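Local coordinates for protein chitinase (Chromobacterium violaceum, PDB 4TXG) that probably hydrolyses glycosidic bonds in chitin, as a family 18 glycoside hydrolase with a TIM-barrel catalytic domain, at residues G144-A149 against L183-Y188; S152-I157 against W591-N596; F391-S396 against R456-V461. All coordinates share one frame; numbering follows the deposited sequence.

How the interactions relate
All three contacts involve the TIM barrel typical of family 18 chitinases; segment 144-149 is a loop leading up to it. Their centres lie 11 to 13 Å apart. Interactions 1 and 2 meet through neighbouring parallel strands 155-161 and 185-193. Interaction 3 pairs strands 391-395 and 457-462 of the same sheet. Along the chain, the segments of interactions 1 and 2 alternate; interaction 3 follows interaction 1 and is nested inside interaction 2. Arg155 ties them together, with a salt bridge to Glu146 and a hydrogen bond to Asn458. The barrel interior is thus cross-linked near the N-terminal ends of its strands, and the late helix 582-594 is tied to the residues leading into the first strand.

Interaction 1: G144-A149 against L183-Y188; sequences GAEQLA and LTHINY
Glu146 and His185 reach toward each other tip to tip. His185 NE2 donates to Glu146 OE1 over 2.8 Å, in a bent bond with an N-H...O angle of 136°. The oxygen lies in the ring plane; the N-H meets it on the syn side, somewhat out of the carboxylate plane. The carboxylate stands almost upright to the imidazole, the two planes 87° apart. Leu148 crosses the histidine at about a right angle. Its CD2 touches the ring edge, 3.8 Å from His185 CE1. Beyond it, Leu148 CB lies 4.2 Å from Thr184 CG2, and Ala149 CB packs 3.8 Å from Leu183 O.

The next shell holds these groups in place. Thr184 OG1 is hydrogen-bonded to His185 ND1 at 2.8 Å. Both ring nitrogens therefore have a partner, which fixes the rotation of the imidazole. Thr184 OG1 sits between its own backbone N and carbonyl carbon (chi1 63°). Thr184 CG2 lies anti to the carbonyl carbon and packs 3.8 Å from Ala149 O. A water accepts from Ala149 N at 3.0 Å and also lies within bonding distance of Thr184 O. Glu146 OE2 forms a salt bridge with Arg155, which probably favours the charged carboxylate.

His185 opens strand 185-193 of the TIM barrel, and Phe391 of strand 391-395 meets its ring edge-to-face. Thr184 OG1 also bonds to Ile156 N of strand 155-161. Segment 144-149 is a loop crossing the N-terminal end of these strands, with Glu146 pushed in among strands 155-161, 185-193 and 391-395.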
loop_
_atom_site.group_PDB
_atom_site.type_symbol
_atom_site.label_atom_id
_atom_site.label_comp_id
_atom_site.label_asym_id
_atom_site.label_seq_id
_atom_site.Cartn_x
_atom_site.Cartn_y
_atom_site.Cartn_z
ATOM N N GLY A 144 -9.117 20.140 -2.734
ATOM C CA GLY A 144 -8.511 18.874 -3.120
ATOM C C GLY A 144 -8.987 17.603 -2.429
ATOM O O GLY A 144 -8.531 16.512 -2.780
ATOM N N ALA A 145 -9.872 17.720 -1.442
ATOM C CA ALA A 145 -10.402 16.531 -0.776
ATOM C C ALA A 145 -11.327 15.790 -1.730
ATOM O O ALA A 145 -11.996 16.408 -2.553
ATOM C CB ALA A 145 -11.145 16.900 0.508
ATOM N N GLU A 146 -11.371 14.467 -1.613
ATOM C CA GLU A 146 -12.129 13.652 -2.556
ATOM C C GLU A 146 -13.632 13.655 -2.253
ATOM O O GLU A 146 -14.053 13.590 -1.099
ATOM C CB GLU A 146 -11.590 12.213 -2.565
ATOM C CG GLU A 146 -12.067 11.407 -3.759
ATOM C CD GLU A 146 -11.295 10.108 -3.975
ATOM O OE1 GLU A 146 -11.842 9.221 -4.671
ATOM O OE2 GLU A 146 -10.162 9.968 -3.463
ATOM N N GLN A 147 -14.441 13.766 -3.300
ATOM C CA GLN A 147 -15.876 13.560 -3.165
ATOM C C GLN A 147 -16.121 12.068 -3.013
ATOM O O GLN A 147 -15.953 11.316 -3.978
ATOM C CB GLN A 147 -16.626 14.103 -4.379
ATOM C CG GLN A 147 -16.380 15.580 -4.660
ATOM C CD GLN A 147 -17.148 16.047 -5.883
ATOM O OE1 GLN A 147 -18.337 15.756 -6.027
ATOM N NE2 GLN A 147 -16.469 16.745 -6.782
ATOM N N LEU A 148 -16.499 11.633 -1.814
ATOM C CA LEU A 148 -16.598 10.199 -1.535
ATOM C C LEU A 148 -18.033 9.675 -1.547
ATOM O O LEU A 148 -18.968 10.359 -1.129
ATOM C CB LEU A 148 -15.944 9.869 -0.185
ATOM C CG LEU A 148 -14.425 10.019 -0.068
ATOM C CD1 LEU A 148 -13.972 9.647 1.341
ATOM C CD2 LEU A 148 -13.653 9.162 -1.106
ATOM N N ALA A 149 -18.183 8.449 -2.040
ATOM C CA ALA A 149 -19.475 7.792 -2.138
ATOM C C ALA A 149 -20.117 7.542 -0.773
ATOM O O ALA A 149 -19.438 7.483 0.252
ATOM C CB ALA A 149 -19.323 6.470 -2.893
ATOM N N LEU A 183 -19.117 1.064 0.529
ATOM C CA LEU A 183 -17.751 1.265 0.034
ATOM C C LEU A 183 -17.579 2.598 -0.696
ATOM O O LEU A 183 -18.559 3.248 -1.070
ATOM C CB LEU A 183 -17.354 0.137 -0.935
ATOM C CG LEU A 183 -17.358 -1.319 -0.492
ATOM C CD1 LEU A 183 -16.958 -2.198 -1.643
ATOM C CD2 LEU A 183 -16.397 -1.514 0.663
ATOM N N THR A 184 -16.334 3.004 -0.916
ATOM C CA THR A 184 -16.089 4.168 -1.764
ATOM C C THR A 184 -15.340 3.800 -3.051
ATOM O O THR A 184 -15.522 4.451 -4.087
ATOM C CB THR A 184 -15.295 5.266 -1.020
ATOM O OG1 THR A 184 -14.000 4.770 -0.650
ATOM C CG2 THR A 184 -16.054 5.727 0.230
ATOM N N HIS A 185 -14.497 2.768 -2.972
ATOM C CA HIS A 185 -13.683 2.309 -4.098
ATOM C C HIS A 185 -13.607 0.785 -4.129
ATOM O O HIS A 185 -13.550 0.135 -3.087
ATOM C CB HIS A 185 -12.247 2.847 -4.023
ATOM C CG HIS A 185 -12.138 4.341 -4.027
ATOM N ND1 HIS A 185 -12.484 5.117 -2.944
ATOM C CD2 HIS A 185 -11.678 5.198 -4.971
ATOM C CE1 HIS A 185 -12.272 6.391 -3.228
ATOM N NE2 HIS A 185 -11.777 6.467 -4.449
ATOM N N ILE A 186 -13.585 0.229 -5.333
ATOM C CA ILE A 186 -13.351 -1.202 -5.527
ATOM C C ILE A 186 -12.180 -1.398 -6.471
ATOM O O ILE A 186 -12.163 -0.844 -7.570
ATOM C CB ILE A 186 -14.572 -1.905 -6.119
ATOM C CG1 ILE A 186 -15.788 -1.746 -5.200
ATOM C CG2 ILE A 186 -14.256 -3.384 -6.412
ATOM C CD1 ILE A 186 -17.117 -2.002 -5.930
ATOM N N ASN A 187 -11.209 -2.187 -6.031
ATOM C CA ASN A 187 -10.055 -2.533 -6.851
ATOM C C ASN A 187 -10.216 -3.944 -7.391
ATOM O O ASN A 187 -10.365 -4.887 -6.617
ATOM C CB ASN A 187 -8.762 -2.460 -6.041
ATOM C CG ASN A 187 -8.353 -1.043 -5.688
ATOM O OD1 ASN A 187 -8.832 -0.074 -6.266
ATOM N ND2 ASN A 187 -7.433 -0.928 -4.732
ATOM N N TYR A 188 -10.160 -4.095 -8.710
ATOM C CA TYR A 188 -10.260 -5.412 -9.325
ATOM C C TYR A 188 -8.888 -6.057 -9.456
ATOM O O TYR A 188 -7.993 -5.495 -10.095
ATOM C CB TYR A 188 -10.916 -5.290 -10.704
ATOM C CG TYR A 188 -11.099 -6.595 -11.440
ATOM C CD1 TYR A 188 -10.061 -7.161 -12.182
ATOM C CD2 TYR A 188 -12.326 -7.253 -11.410
ATOM C CE1 TYR A 188 -10.243 -8.356 -12.882
ATOM C CE2 TYR A 188 -12.511 -8.440 -12.085
ATOM C CZ TYR A 188 -11.472 -8.986 -12.821
ATOM O OH TYR A 188 -11.674 -10.162 -13.506
HETATM O O HOH W 1 -15.914 7.292 -3.694
#

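Interaction 2: S152-I157 against W591-N596; sequences SRRRII and WIDANN
Asp593 is gripped by two consecutive arginines, Arg153 and Arg154. Arg154 comes side-on and spends two nitrogens on one oxygen. Its NE donates to Asp593 OD1 at 2.9 Å, nearly along the C-O axis, and its NH2 reaches the same oxygen on the anti side at 3.0 Å. Arg153 also comes side-on, but gives one nitrogen to each oxygen, both on the syn side but out of the carboxylate plane, the two flat groups being turned 34° apart. Its NE lies 2.9 Å from Asp593 OD1 in an almost straight bond of 172°. Its NH2 meets Asp593 OD2 at 2.8 Å. A bend at chi3 (57°) sets NE of Arg153 for this grip. The salt-bridge network joins the entry to strand 155-161 to the end of helix 582-594.

The tight part is around Arg154. CG of Arg153 lies over the centre of one face of the Arg154 guanidinium. Ile592 O, toward the rim, and Asn596 CA lie over the opposite face. Arg154 CD packs on Ile592 CG2 at 3.7 Å, the two side chains sliding past each other in opposite directions. Phe636 of helix 627-636 touches Arg154, Ile592 and Asp593 as well.

The looser side is at the amide of Asn596, an exposed residue. It follows helix 582-594, with positive phi in a Schellman motif. Arg154 NH2 donates to Asn596 OD1 at 2.9 Å, tilted from the carbonyl plane. A water accepts from Arg154 NH1 at 2.9 Å and makes only a weak bond to Asn596 OD1.

Asp593 OD1 takes three N-H donors and OD2 at least one. Two positive charges on one carboxylate would be expected to favour its ionised form.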
loop_
_atom_site.group_PDB
_atom_site.type_symbol
_atom_site.label_atom_id
_atom_site.label_comp_id
_atom_site.label_asym_id
_atom_site.label_seq_id
_atom_site.Cartn_x
_atom_site.Cartn_y
_atom_site.Cartn_z
ATOM N N SER A 152 -19.455 8.859 3.150
ATOM C CA SER A 152 -18.362 8.479 4.033
ATOM C C SER A 152 -17.321 9.590 4.191
ATOM O O SER A 152 -17.019 10.313 3.247
ATOM C CB SER A 152 -17.678 7.208 3.521
ATOM O OG SER A 152 -16.679 6.790 4.457
ATOM N N ARG A 153 -16.798 9.721 5.405
ATOM C CA ARG A 153 -15.691 10.618 5.731
ATOM C C ARG A 153 -14.332 10.052 5.301
ATOM O O ARG A 153 -13.360 10.790 5.142
ATOM C CB ARG A 153 -15.702 10.884 7.244
ATOM C CG ARG A 153 -14.553 11.727 7.810
ATOM C CD ARG A 153 -14.799 12.068 9.289
ATOM N NE ARG A 153 -14.980 10.882 10.135
ATOM C CZ ARG A 153 -16.157 10.390 10.513
ATOM N NH1 ARG A 153 -17.282 10.976 10.126
ATOM N NH2 ARG A 153 -16.210 9.307 11.283
ATOM N N ARG A 154 -14.274 8.733 5.137
ATOM C CA ARG A 154 -13.026 8.036 4.829
ATOM C C ARG A 154 -13.174 7.161 3.603
ATOM O O ARG A 154 -14.251 6.621 3.360
ATOM C CB ARG A 154 -12.592 7.143 5.999
ATOM C CG ARG A 154 -12.499 7.850 7.332
ATOM C CD ARG A 154 -11.279 8.766 7.428
ATOM N NE ARG A 154 -11.407 9.615 8.614
ATOM C CZ ARG A 154 -10.952 10.858 8.699
ATOM N NH1 ARG A 154 -10.276 11.397 7.675
ATOM N NH2 ARG A 154 -11.172 11.555 9.805
ATOM N N ARG A 155 -12.092 6.973 2.855
ATOM C CA ARG A 155 -12.126 5.963 1.809
ATOM C C ARG A 155 -12.309 4.595 2.455
ATOM O O ARG A 155 -11.786 4.335 3.535
ATOM C CB ARG A 155 -10.858 5.983 0.968
ATOM C CG ARG A 155 -10.622 7.299 0.258
ATOM C CD ARG A 155 -9.538 7.162 -0.800
ATOM N NE ARG A 155 -9.187 8.468 -1.342
ATOM C CZ ARG A 155 -8.281 9.266 -0.794
ATOM N NH1 ARG A 155 -7.634 8.863 0.297
ATOM N NH2 ARG A 155 -8.018 10.455 -1.340
ATOM N N ILE A 156 -13.081 3.749 1.785
ATOM C CA ILE A 156 -13.280 2.366 2.177
ATOM C C ILE A 156 -13.088 1.578 0.895
ATOM O O ILE A 156 -13.967 1.533 0.030
ATOM C CB ILE A 156 -14.672 2.123 2.795
ATOM C CG1 ILE A 156 -14.852 2.990 4.041
ATOM C CG2 ILE A 156 -14.865 0.638 3.125
ATOM C CD1 ILE A 156 -16.274 2.949 4.617
ATOM N N ILE A 157 -11.896 1.017 0.757
ATOM C CA ILE A 157 -11.451 0.450 -0.511
ATOM C C ILE A 157 -11.354 -1.060 -0.416
ATOM O O ILE A 157 -10.540 -1.584 0.334
ATOM C CB ILE A 157 -10.081 1.017 -0.906
ATOM C CG1 ILE A 157 -10.135 2.546 -0.949
ATOM C CG2 ILE A 157 -9.613 0.453 -2.238
ATOM C CD1 ILE A 157 -8.832 3.194 -0.479
ATOM N N TRP A 591 -8.152 4.950 15.289
ATOM C CA TRP A 591 -6.842 5.494 14.943
ATOM C C TRP A 591 -6.882 6.247 13.604
ATOM O O TRP A 591 -6.260 7.297 13.455
ATOM C CB TRP A 591 -5.819 4.351 14.923
ATOM C CG TRP A 591 -4.427 4.719 14.469
ATOM C CD1 TRP A 591 -3.380 5.104 15.247
ATOM C CD2 TRP A 591 -3.951 4.714 13.118
ATOM N NE1 TRP A 591 -2.266 5.340 14.458
ATOM C CE2 TRP A 591 -2.598 5.112 13.149
ATOM C CE3 TRP A 591 -4.538 4.399 11.888
ATOM C CZ2 TRP A 591 -1.826 5.214 11.993
ATOM C CZ3 TRP A 591 -3.769 4.500 10.740
ATOM C CH2 TRP A 591 -2.429 4.909 10.802
ATOM N N ILE A 592 -7.624 5.702 12.642
ATOM C CA ILE A 592 -7.842 6.349 11.347
ATOM C C ILE A 592 -8.509 7.705 11.534
ATOM O O ILE A 592 -8.065 8.721 10.978
ATOM C CB ILE A 592 -8.733 5.468 10.408
ATOM C CG1 ILE A 592 -7.974 4.219 9.946
ATOM C CG2 ILE A 592 -9.237 6.274 9.214
ATOM C CD1 ILE A 592 -6.860 4.501 8.939
ATOM N N ASP A 593 -9.584 7.728 12.317
ATOM C CA ASP A 593 -10.338 8.960 12.481
ATOM C C ASP A 593 -9.539 9.999 13.252
ATOM O O ASP A 593 -9.537 11.167 12.893
ATOM C CB ASP A 593 -11.669 8.703 13.188
ATOM C CG ASP A 593 -12.870 8.770 12.238
ATOM O OD1 ASP A 593 -12.753 9.332 11.121
ATOM O OD2 ASP A 593 -13.946 8.255 12.620
ATOM N N ALA A 594 -8.843 9.567 14.298
ATOM C CA ALA A 594 -8.098 10.498 15.140
ATOM C C ALA A 594 -6.916 11.135 14.404
ATOM O O ALA A 594 -6.580 12.294 14.648
ATOM C CB ALA A 594 -7.620 9.787 16.415
ATOM N N ASN A 595 -6.310 10.388 13.486
ATOM C CA ASN A 595 -5.216 10.906 12.665
ATOM C C ASN A 595 -5.677 11.513 11.346
ATOM O O ASN A 595 -4.851 11.945 10.539
ATOM C CB ASN A 595 -4.206 9.793 12.378
ATOM C CG ASN A 595 -3.300 9.523 13.559
ATOM O OD1 ASN A 595 -2.393 10.306 13.830
ATOM N ND2 ASN A 595 -3.538 8.414 14.273
ATOM N N ASN A 596 -6.990 11.536 11.133
ATOM C CA ASN A 596 -7.591 11.986 9.875
ATOM C C ASN A 596 -6.904 11.389 8.650
ATOM O O ASN A 596 -6.631 12.079 7.661
ATOM C CB ASN A 596 -7.587 13.508 9.806
ATOM C CG ASN A 596 -8.551 14.130 10.806
ATOM O OD1 ASN A 596 -9.753 13.859 10.778
ATOM N ND2 ASN A 596 -8.021 14.950 11.711
HETATM O O HOH W 2 -10.509 14.236 7.405
#

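Interaction 3: F391-S396 against R456-V461; sequences FVNVMS and RVNMGV. With CS (cesium ion), chain D.
Asn458 binds Val392 O twice, once through its backbone and once through its side chain. The backbone N donates at 3.0 Å. The amide ND2 donates at 3.1 Å from above the carbonyl plane. The same amide crosses the Phe391 ring obliquely, their planes 87° apart, while Asn458 OD1 accepts from Arg155. The amide is thus held at both ends.

Around it the strands pair in parallel register, Val392 with Val457, Asn393 with Asn458 and Val394 with Met459. These are adjacent strands of the TIM barrel. Asn393 and Asn458 lie side by side on the face turned to Ile157 of strand 155-161. The other face carries Val392, Val394, Val457 and Met459. There Met459 is bent at chi2 and again at chi3 (-62°), and the second bend sets CE 3.6 Å from Val394 CG1; Tyr448 and Tyr445 of helix 441-448 touch this pair.

Past the pairing, Met395 centres an inverse gamma turn. Ser396 OG then donates to Gly460 O at 2.7 Å, on a lone pair in the carbonyl plane. Met395 starts away from the partner strand, and its SD binds a cesium ion at 3.6 Å, together with waters and Glu314 OE2.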
loop_
_atom_site.group_PDB
_atom_site.type_symbol
_atom_site.label_atom_id
_atom_site.label_comp_id
_atom_site.label_asym_id
_atom_site.label_seq_id
_atom_site.Cartn_x
_atom_site.Cartn_y
_atom_site.Cartn_z
ATOM N N PHE A 391 -3.665 8.595 -4.542
ATOM C CA PHE A 391 -3.458 8.125 -3.178
ATOM C C PHE A 391 -2.752 6.785 -3.177
ATOM O O PHE A 391 -2.624 6.143 -4.226
ATOM C CB PHE A 391 -4.785 8.054 -2.380
ATOM C CG PHE A 391 -5.864 7.197 -3.000
ATOM C CD1 PHE A 391 -5.865 5.820 -2.832
ATOM C CD2 PHE A 391 -6.924 7.782 -3.685
ATOM C CE1 PHE A 391 -6.884 5.031 -3.360
ATOM C CE2 PHE A 391 -7.944 6.996 -4.236
ATOM C CZ PHE A 391 -7.923 5.620 -4.066
ATOM N N VAL A 392 -2.261 6.379 -2.008
ATOM C CA VAL A 392 -1.653 5.061 -1.879
ATOM C C VAL A 392 -2.506 4.178 -0.989
ATOM O O VAL A 392 -3.203 4.664 -0.116
ATOM C CB VAL A 392 -0.216 5.122 -1.303
ATOM C CG1 VAL A 392 0.704 5.857 -2.276
ATOM C CG2 VAL A 392 -0.181 5.777 0.074
ATOM N N ASN A 393 -2.447 2.876 -1.252
ATOM C CA ASN A 393 -3.048 1.861 -0.400
ATOM C C ASN A 393 -1.913 1.108 0.250
ATOM O O ASN A 393 -1.232 0.319 -0.411
ATOM C CB ASN A 393 -3.927 0.917 -1.219
ATOM C CG ASN A 393 -5.076 1.641 -1.887
ATOM O OD1 ASN A 393 -5.747 2.453 -1.255
ATOM N ND2 ASN A 393 -5.278 1.387 -3.170
ATOM N N VAL A 394 -1.684 1.367 1.533
ATOM C CA VAL A 394 -0.503 0.817 2.188
ATOM C C VAL A 394 -0.784 -0.620 2.613
ATOM O O VAL A 394 -1.768 -0.879 3.305
ATOM C CB VAL A 394 -0.086 1.653 3.417
ATOM C CG1 VAL A 394 1.139 1.010 4.082
ATOM C CG2 VAL A 394 0.197 3.112 3.008
ATOM N N MET A 395 0.069 -1.551 2.192
ATOM C CA MET A 395 -0.151 -2.967 2.475
ATOM C C MET A 395 0.388 -3.296 3.864
ATOM O O MET A 395 1.390 -4.009 4.031
ATOM C CB MET A 395 0.480 -3.840 1.384
ATOM C CG MET A 395 -0.272 -3.698 0.058
ATOM S SD MET A 395 0.395 -4.699 -1.296
ATOM C CE MET A 395 2.026 -3.977 -1.414
ATOM N N SER A 396 -0.292 -2.727 4.854
ATOM C CA SER A 396 0.027 -2.918 6.264
ATOM C C SER A 396 -0.589 -4.220 6.771
ATOM O O SER A 396 -1.375 -4.245 7.718
ATOM C CB SER A 396 -0.454 -1.715 7.084
ATOM O OG SER A 396 -1.702 -1.228 6.611
ATOM N N ARG A 456 -4.106 11.587 1.359
ATOM C CA ARG A 456 -3.734 10.756 0.216
ATOM C C ARG A 456 -3.129 9.429 0.660
ATOM O O ARG A 456 -2.495 8.741 -0.132
ATOM C CB ARG A 456 -2.764 11.522 -0.717
ATOM C CG ARG A 456 -3.486 12.658 -1.473
ATOM C CD ARG A 456 -2.571 13.615 -2.247
ATOM N NE ARG A 456 -1.709 12.924 -3.201
ATOM C CZ ARG A 456 -0.456 13.290 -3.447
ATOM N NH1 ARG A 456 0.053 14.345 -2.819
ATOM N NH2 ARG A 456 0.292 12.606 -4.308
ATOM N N VAL A 457 -3.350 9.067 1.922
ATOM C CA VAL A 457 -2.887 7.776 2.438
ATOM C C VAL A 457 -4.063 6.941 2.947
ATOM O O VAL A 457 -4.895 7.447 3.699
ATOM C CB VAL A 457 -1.875 7.952 3.596
ATOM C CG1 VAL A 457 -1.382 6.596 4.095
ATOM C CG2 VAL A 457 -0.688 8.821 3.152
ATOM N N ASN A 458 -4.129 5.676 2.543
ATOM C CA ASN A 458 -5.099 4.735 3.113
ATOM C C ASN A 458 -4.362 3.519 3.651
ATOM O O ASN A 458 -3.447 3.016 3.005
ATOM C CB ASN A 458 -6.130 4.316 2.070
ATOM C CG ASN A 458 -6.679 5.506 1.306
ATOM O OD1 ASN A 458 -7.544 6.228 1.788
ATOM N ND2 ASN A 458 -6.139 5.739 0.128
ATOM N N MET A 459 -4.751 3.048 4.830
ATOM C CA MET A 459 -4.041 1.932 5.443
ATOM C C MET A 459 -4.783 0.617 5.231
ATOM O O MET A 459 -6.005 0.555 5.387
ATOM C CB MET A 459 -3.843 2.197 6.939
ATOM C CG MET A 459 -3.080 3.490 7.220
ATOM S SD MET A 459 -1.532 3.667 6.315
ATOM C CE MET A 459 -0.590 2.278 6.947
ATOM N N GLY A 460 -4.039 -0.434 4.883
ATOM C CA GLY A 460 -4.647 -1.729 4.613
ATOM C C GLY A 460 -4.857 -2.588 5.851
ATOM O O GLY A 460 -4.057 -2.563 6.780
ATOM N N VAL A 461 -5.937 -3.364 5.843
ATOM C CA VAL A 461 -6.176 -4.388 6.856
ATOM C C VAL A 461 -6.549 -5.692 6.153
ATOM O O VAL A 461 -7.090 -5.666 5.035
ATOM C CB VAL A 461 -7.312 -3.998 7.829
ATOM C CG1 VAL A 461 -6.964 -2.724 8.587
ATOM C CG2 VAL A 461 -8.643 -3.852 7.083
HETATM CS CS CS D . 0.975 -8.202 -1.112
HETATM O O HOH W 3 0.097 -11.465 -1.515
HETATM O O HOH W 4 3.844 -9.371 -0.878
HETATM O O HOH W 5 -2.398 -7.550 -1.237
HETATM O O HOH W 6 -1.364 -7.494 -3.337
HETATM O O HOH W 7 1.076 -9.314 1.346
#